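Local atomic coordinates of TarM (Staphylococcus aureus subsp. aureus 21178, PDB entry 4X7R), a protein that belongs, by family, to the GT-B clan of glycosyltransferases and carries a long antiparallel sheet beside the two parallel-sheet domains of that fold. Residues Val250-Asn255 against Leu291-Val296; Asn298-Ser303 against Leu488-Ser493. The protein carries 1 engineered substitution. One frame throughout, in Å; residues are numbered along the deposited sequence.

Contact 1 and contact 2 follow one another along the chain: helix 284-293, whose end supplies Gln293 and Phe294 to contact 1, is followed, after a short connection, by strand 299-301, which supplies Phe300 and Ile302 to contact 2. Their centres lie about 18 Å apart, and they touch where Leu291 CD2 packs against Ile299 CG1 at 3.8 Å. The two differ in character, contact 1 being mostly polar and contact 2 wholly apolar. The loop of contact 1 reaches the bound 3YW through Val250, which itself does not touch 291-296; in contact 2 the side chain of Ile302 lies about 10 Å from the same ligand.

Contact 1: Val250-Asn255 against Leu291-Val296; sequences VNHHEN and LNQFDV. With 3YW ((2S)-2,3-dihydroxypropyl 2-acetamido-2-deoxy-alpha-D-glucopyranoside), chain F.
The loop after strand 243-247, in the parallel sheet that runs on to strand 299-301, presents His252 and His253 to Gln293 at the end of helix 284-293. One glutamine amide serves both imidazoles. His252 NE2 donates to Gln293 OE1 at 2.8 Å in an almost straight bond (176°), with the oxygen in the plane of the ring. Gln293 NE2 donates in turn to His253 NE2 at 3.1 Å, but that bond is bent to 142° and is tilted moderately from both the ring and the amide plane. The two histidines are therefore used in opposite senses: His252 offers the N-H of NE2, while NE2 of His253 accepts.

Asn251 holds the His253 ring at its ND1 edge. Its OD1 takes the backbone N of His253 at 3.0 Å, closing an Asx turn, and also His253 ND1 at 2.8 Å, this time in the carbonyl plane on a lone pair. With CG placed between its own backbone N and carbonyl carbon (chi1 62°), His252 turns its ring toward Gln293, and His253 ND1 lies over the rim of one face of the His252 ring. Gln286, on the same helix as Gln293, donates to His252 ND1, so both ring nitrogens are bonded to that helix, while the ring of Phe262 meets that of His252 with the two planes nearly parallel.

Phe294, just past the helix, brings CE1 to His252 CD2 at 4.0 Å. At the loop's other end Val250 CG1 comes within 3.3 Å of O7 of 3YW, whose hydrogen-bonding partners include the adjacent His249.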
loop_
_atom_site.group_PDB
_atom_site.type_symbol
_atom_site.label_atom_id
_atom_site.label_comp_id
_atom_site.label_asym_id
_atom_site.label_seq_id
_atom_site.Cartn_x
_atom_site.Cartn_y
_atom_site.Cartn_z
ATOM N N VAL A 250 -4.558 -5.547 10.188
ATOM C CA VAL A 250 -3.372 -5.849 11.013
ATOM C C VAL A 250 -3.728 -6.303 12.433
ATOM O O VAL A 250 -4.850 -6.116 12.895
ATOM C CB VAL A 250 -2.438 -4.587 11.077
ATOM C CG1 VAL A 250 -1.992 -4.119 9.680
ATOM C CG2 VAL A 250 -3.132 -3.426 11.799
ATOM N N ASN A 251 -2.728 -6.787 13.150
ATOM C CA ASN A 251 -2.862 -7.047 14.564
ATOM C C ASN A 251 -3.021 -5.626 15.185
ATOM O O ASN A 251 -2.213 -4.727 14.906
ATOM C CB ASN A 251 -1.611 -7.776 15.097
ATOM C CG ASN A 251 -1.707 -8.179 16.548
ATOM O OD1 ASN A 251 -2.306 -7.475 17.364
ATOM N ND2 ASN A 251 -1.106 -9.311 16.918
ATOM N N HIS A 252 -4.121 -5.412 15.941
ATOM C CA HIS A 252 -4.479 -4.120 16.523
ATOM C C HIS A 252 -3.568 -3.695 17.695
ATOM O O HIS A 252 -3.655 -2.558 18.158
ATOM C CB HIS A 252 -5.951 -4.113 16.924
ATOM C CG HIS A 252 -6.263 -5.140 17.974
ATOM N ND1 HIS A 252 -6.108 -6.504 17.723
ATOM C CD2 HIS A 252 -6.692 -4.972 19.246
ATOM C CE1 HIS A 252 -6.425 -7.109 18.857
ATOM N NE2 HIS A 252 -6.787 -6.226 19.802
ATOM N N HIS A 253 -2.703 -4.584 18.180
ATOM C CA HIS A 253 -1.781 -4.182 19.236
ATOM C C HIS A 253 -0.606 -3.455 18.585
ATOM O O HIS A 253 -0.269 -3.724 17.413
ATOM C CB HIS A 253 -1.223 -5.386 20.010
ATOM C CG HIS A 253 -2.251 -6.196 20.718
ATOM N ND1 HIS A 253 -2.911 -7.250 20.077
ATOM C CD2 HIS A 253 -2.629 -6.165 22.017
ATOM C CE1 HIS A 253 -3.703 -7.793 20.992
ATOM N NE2 HIS A 253 -3.567 -7.178 22.177
ATOM N N GLU A 254 0.032 -2.555 19.352
ATOM C CA GLU A 254 1.226 -1.851 18.905
ATOM C C GLU A 254 2.358 -2.868 18.723
ATOM O O GLU A 254 2.535 -3.780 19.547
ATOM C CB GLU A 254 1.648 -0.763 19.910
ATOM C CG GLU A 254 0.948 0.566 19.685
ATOM C CD GLU A 254 1.548 1.492 18.647
ATOM O OE1 GLU A 254 1.771 1.060 17.492
ATOM O OE2 GLU A 254 1.751 2.680 18.982
ATOM N N ASN A 255 3.054 -2.748 17.591
ATOM C CA ASN A 255 4.180 -3.596 17.215
ATOM C C ASN A 255 5.346 -3.247 18.082
ATOM O O ASN A 255 5.481 -2.083 18.463
ATOM C CB ASN A 255 4.560 -3.359 15.755
ATOM C CG ASN A 255 3.414 -3.577 14.793
ATOM O OD1 ASN A 255 2.584 -4.483 14.951
ATOM N ND2 ASN A 255 3.376 -2.770 13.749
ATOM N N LEU A 291 -13.321 -8.271 21.303
ATOM C CA LEU A 291 -14.548 -8.328 22.098
ATOM C C LEU A 291 -14.249 -8.414 23.599
ATOM O O LEU A 291 -14.972 -7.815 24.386
ATOM C CB LEU A 291 -15.465 -9.493 21.641
ATOM C CG LEU A 291 -16.115 -9.361 20.253
ATOM C CD1 LEU A 291 -16.887 -10.631 19.916
ATOM C CD2 LEU A 291 -17.021 -8.152 20.164
ATOM N N ASN A 292 -13.179 -9.128 23.980
ATOM C CA ASN A 292 -12.775 -9.267 25.378
ATOM C C ASN A 292 -12.191 -8.002 25.945
ATOM O O ASN A 292 -12.516 -7.672 27.084
ATOM C CB ASN A 292 -11.851 -10.467 25.593
ATOM C CG ASN A 292 -12.494 -11.789 25.272
ATOM O OD1 ASN A 292 -13.708 -11.957 25.400
ATOM N ND2 ASN A 292 -11.701 -12.767 24.814
ATOM N N GLN A 293 -11.389 -7.269 25.127
ATOM C CA GLN A 293 -10.676 -6.024 25.430
ATOM C C GLN A 293 -11.504 -4.733 25.315
ATOM O O GLN A 293 -11.151 -3.758 25.982
ATOM C CB GLN A 293 -9.484 -5.872 24.461
ATOM C CG GLN A 293 -8.223 -6.678 24.794
ATOM C CD GLN A 293 -7.330 -7.010 23.592
ATOM O OE1 GLN A 293 -7.705 -6.874 22.389
ATOM N NE2 GLN A 293 -6.126 -7.508 23.910
ATOM N N PHE A 294 -12.505 -4.668 24.394
ATOM C CA PHE A 294 -13.281 -3.443 24.108
ATOM C C PHE A 294 -14.790 -3.560 24.378
ATOM O O PHE A 294 -15.354 -4.655 24.276
ATOM C CB PHE A 294 -13.034 -2.998 22.648
ATOM C CG PHE A 294 -11.606 -2.589 22.346
ATOM C CD1 PHE A 294 -10.665 -3.531 21.921
ATOM C CD2 PHE A 294 -11.204 -1.259 22.470
ATOM C CE1 PHE A 294 -9.341 -3.159 21.658
ATOM C CE2 PHE A 294 -9.877 -0.882 22.199
ATOM C CZ PHE A 294 -8.954 -1.833 21.795
ATOM N N ASP A 295 -15.446 -2.420 24.693
ATOM C CA ASP A 295 -16.901 -2.355 24.931
ATOM C C ASP A 295 -17.662 -2.074 23.603
ATOM O O ASP A 295 -18.277 -1.003 23.447
ATOM C CB ASP A 295 -17.263 -1.304 26.016
ATOM C CG ASP A 295 -18.739 -1.296 26.432
ATOM O OD1 ASP A 295 -19.411 -2.341 26.270
ATOM O OD2 ASP A 295 -19.221 -0.240 26.906
ATOM N N VAL A 296 -17.579 -3.035 22.643
ATOM C CA VAL A 296 -18.212 -2.977 21.314
ATOM C C VAL A 296 -18.744 -4.353 20.915
ATOM O O VAL A 296 -18.244 -5.354 21.409
ATOM C CB VAL A 296 -17.304 -2.371 20.206
ATOM C CG1 VAL A 296 -17.180 -0.863 20.348
ATOM C CG2 VAL A 296 -15.930 -3.051 20.139
HETATM O O3A 3YW F . -0.789 -1.289 7.468
HETATM C C4A 3YW F . -1.600 -4.166 5.209
HETATM C C5A 3YW F . -0.812 -3.308 6.168
HETATM O O5 3YW F . -3.286 -6.739 5.181
HETATM C C6A 3YW F . -1.598 -2.109 6.638
HETATM C C5 3YW F . -3.182 -8.021 4.547
HETATM C C6 3YW F . -4.412 -8.173 3.684
HETATM C C4 3YW F . -3.027 -9.087 5.630
HETATM O O6 3YW F . -5.609 -8.087 4.442
HETATM C C3 3YW F . -1.686 -8.870 6.324
HETATM O O4 3YW F . -3.038 -10.385 5.045
HETATM O O3 3YW F . -1.477 -9.815 7.373
HETATM O O7 3YW F . -0.427 -7.063 9.370
HETATM C C7 3YW F . 0.313 -7.039 8.392
HETATM C C8 3YW F . 1.799 -6.895 8.524
HETATM N N2 3YW F . -0.154 -7.150 7.148
HETATM C C2 3YW F . -1.547 -7.438 6.842
HETATM C C1 3YW F . -2.151 -6.343 5.945
HETATM O O1 3YW F . -1.238 -5.549 5.242
HETATM O O2 3YW F . 0.387 -2.878 5.523
#

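Contact 2: Asn298-Ser303 against Leu488-Ser493; sequences NIFTIS and LNLFNS
Leu490 lays its CD2 methyl squarely over the ring of Phe300. The carbon is 3.7 Å from the centroid and only 4° off the ring normal, a CH-pi contact so well centred that all six ring carbons are almost equally distant from it. The other branch, CD1, has a different task. With chi2 at 178° it continues the line of the leucine chain away from CA and meets Ile302 CD1 tip to tip at 3.9 Å, while also brushing Phe300 CD2 at 4.1 Å. The forked end of the leucine is thus shared between two side chains spaced two residues apart, on the same face of strand 299-301 and its extension. Ile280 on the neighbouring strand also touches Leu490, and Ile483, Lys486 and Trp487 from the same helix pack against Ile302. No hydrogen bond crosses between the segments. At the chain end Ser493 OG donates to Leu490 O at 3.1 Å, although this last residue is poorly ordered. The arrangement is that of a GT-B fold in which the C-terminal helix, here 480-492, crosses back from the second domain to cover an outer strand of the N-terminal Rossmann-like sheet.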
loop_
_atom_site.group_PDB
_atom_site.type_symbol
_atom_site.label_atom_id
_atom_site.label_comp_id
_atom_site.label_asym_id
_atom_site.label_seq_id
_atom_site.Cartn_x
_atom_site.Cartn_y
_atom_site.Cartn_z
ATOM N N ASN A 298 -20.226 -4.860 17.248
ATOM C CA ASN A 298 -20.147 -4.854 15.778
ATOM C C ASN A 298 -18.808 -5.275 15.158
ATOM O O ASN A 298 -18.338 -4.605 14.235
ATOM C CB ASN A 298 -20.532 -3.460 15.250
ATOM C CG ASN A 298 -21.972 -3.270 14.881
ATOM O OD1 ASN A 298 -22.833 -4.102 15.153
ATOM N ND2 ASN A 298 -22.265 -2.141 14.265
ATOM N N ILE A 299 -18.228 -6.383 15.615
ATOM C CA ILE A 299 -16.975 -6.948 15.122
ATOM C C ILE A 299 -17.316 -8.241 14.393
ATOM O O ILE A 299 -17.952 -9.124 14.963
ATOM C CB ILE A 299 -15.950 -7.182 16.284
ATOM C CG1 ILE A 299 -15.851 -5.965 17.250
ATOM C CG2 ILE A 299 -14.585 -7.630 15.746
ATOM C CD1 ILE A 299 -15.340 -4.539 16.633
ATOM N N PHE A 300 -16.909 -8.344 13.145
ATOM C CA PHE A 300 -17.230 -9.505 12.333
ATOM C C PHE A 300 -15.976 -10.080 11.727
ATOM O O PHE A 300 -15.076 -9.328 11.371
ATOM C CB PHE A 300 -18.241 -9.104 11.220
ATOM C CG PHE A 300 -19.504 -8.461 11.753
ATOM C CD1 PHE A 300 -20.502 -9.232 12.346
ATOM C CD2 PHE A 300 -19.684 -7.078 11.690
ATOM C CE1 PHE A 300 -21.672 -8.636 12.833
ATOM C CE2 PHE A 300 -20.853 -6.482 12.173
ATOM C CZ PHE A 300 -21.833 -7.260 12.751
ATOM N N THR A 301 -15.879 -11.412 11.679
ATOM C CA THR A 301 -14.735 -12.060 11.069
ATOM C C THR A 301 -15.071 -12.353 9.626
ATOM O O THR A 301 -16.078 -13.008 9.347
ATOM C CB THR A 301 -14.352 -13.354 11.797
ATOM O OG1 THR A 301 -13.876 -13.035 13.104
ATOM C CG2 THR A 301 -13.287 -14.158 11.032
ATOM N N ILE A 302 -14.265 -11.831 8.703
ATOM C CA ILE A 302 -14.404 -12.169 7.287
ATOM C C ILE A 302 -12.980 -12.287 6.761
ATOM O O ILE A 302 -12.275 -11.297 6.730
ATOM C CB ILE A 302 -15.280 -11.186 6.418
ATOM C CG1 ILE A 302 -16.651 -10.892 7.030
ATOM C CG2 ILE A 302 -15.431 -11.722 4.974
ATOM C CD1 ILE A 302 -17.520 -9.908 6.210
ATOM N N SER A 303 -12.563 -13.469 6.349
ATOM C CA SER A 303 -11.242 -13.717 5.753
ATOM C C SER A 303 -11.076 -12.892 4.476
ATOM O O SER A 303 -12.067 -12.592 3.805
ATOM C CB SER A 303 -11.136 -15.185 5.329
ATOM O OG SER A 303 -9.977 -15.442 4.546
ATOM N N LEU A 488 -22.372 -10.316 2.025
ATOM C CA LEU A 488 -23.789 -10.148 1.627
ATOM C C LEU A 488 -24.745 -10.181 2.835
ATOM O O LEU A 488 -25.695 -9.408 2.880
ATOM C CB LEU A 488 -24.207 -11.168 0.533
ATOM C CG LEU A 488 -23.612 -10.912 -0.864
ATOM C CD1 LEU A 488 -24.147 -11.912 -1.889
ATOM C CD2 LEU A 488 -23.971 -9.515 -1.382
ATOM N N ASN A 489 -24.443 -11.020 3.828
ATOM C CA ASN A 489 -25.179 -11.114 5.090
ATOM C C ASN A 489 -25.231 -9.729 5.803
ATOM O O ASN A 489 -26.291 -9.336 6.283
ATOM C CB ASN A 489 -24.514 -12.160 5.991
ATOM C CG ASN A 489 -25.218 -12.366 7.307
ATOM O OD1 ASN A 489 -26.426 -12.600 7.363
ATOM N ND2 ASN A 489 -24.479 -12.231 8.391
ATOM N N LEU A 490 -24.105 -8.989 5.816
ATOM C CA LEU A 490 -23.997 -7.631 6.387
ATOM C C LEU A 490 -24.705 -6.591 5.527
ATOM O O LEU A 490 -25.470 -5.783 6.060
ATOM C CB LEU A 490 -22.524 -7.212 6.583
ATOM C CG LEU A 490 -21.714 -8.031 7.564
ATOM C CD1 LEU A 490 -20.268 -7.537 7.622
ATOM C CD2 LEU A 490 -22.361 -8.035 8.977
ATOM N N PHE A 491 -24.447 -6.590 4.202
ATOM C CA PHE A 491 -25.051 -5.629 3.281
ATOM C C PHE A 491 -26.580 -5.724 3.222
ATOM O O PHE A 491 -27.226 -4.731 2.892
ATOM C CB PHE A 491 -24.491 -5.786 1.846
ATOM C CG PHE A 491 -22.993 -5.729 1.620
ATOM C CD1 PHE A 491 -22.156 -5.088 2.527
ATOM C CD2 PHE A 491 -22.425 -6.300 0.482
ATOM C CE1 PHE A 491 -20.780 -5.013 2.295
ATOM C CE2 PHE A 491 -21.045 -6.219 0.254
ATOM C CZ PHE A 491 -20.242 -5.544 1.140
ATOM N N ASN A 492 -27.148 -6.894 3.548
ATOM C CA ASN A 492 -28.604 -7.174 3.488
ATOM C C ASN A 492 -29.379 -7.107 4.821
ATOM O O ASN A 492 -30.615 -7.113 4.792
ATOM C CB ASN A 492 -28.872 -8.510 2.757
ATOM C CG ASN A 492 -28.527 -8.468 1.285
ATOM O OD1 ASN A 492 -28.701 -7.461 0.600
ATOM N ND2 ASN A 492 -28.028 -9.561 0.758
ATOM N N SER A 493 -28.672 -7.022 5.975
ATOM C CA SER A 493 -29.304 -6.948 7.302
ATOM C C SER A 493 -30.077 -5.644 7.520
ATOM O O SER A 493 -31.031 -5.627 8.297
ATOM C CB SER A 493 -28.273 -7.135 8.407
ATOM O OG SER A 493 -27.387 -6.035 8.440
#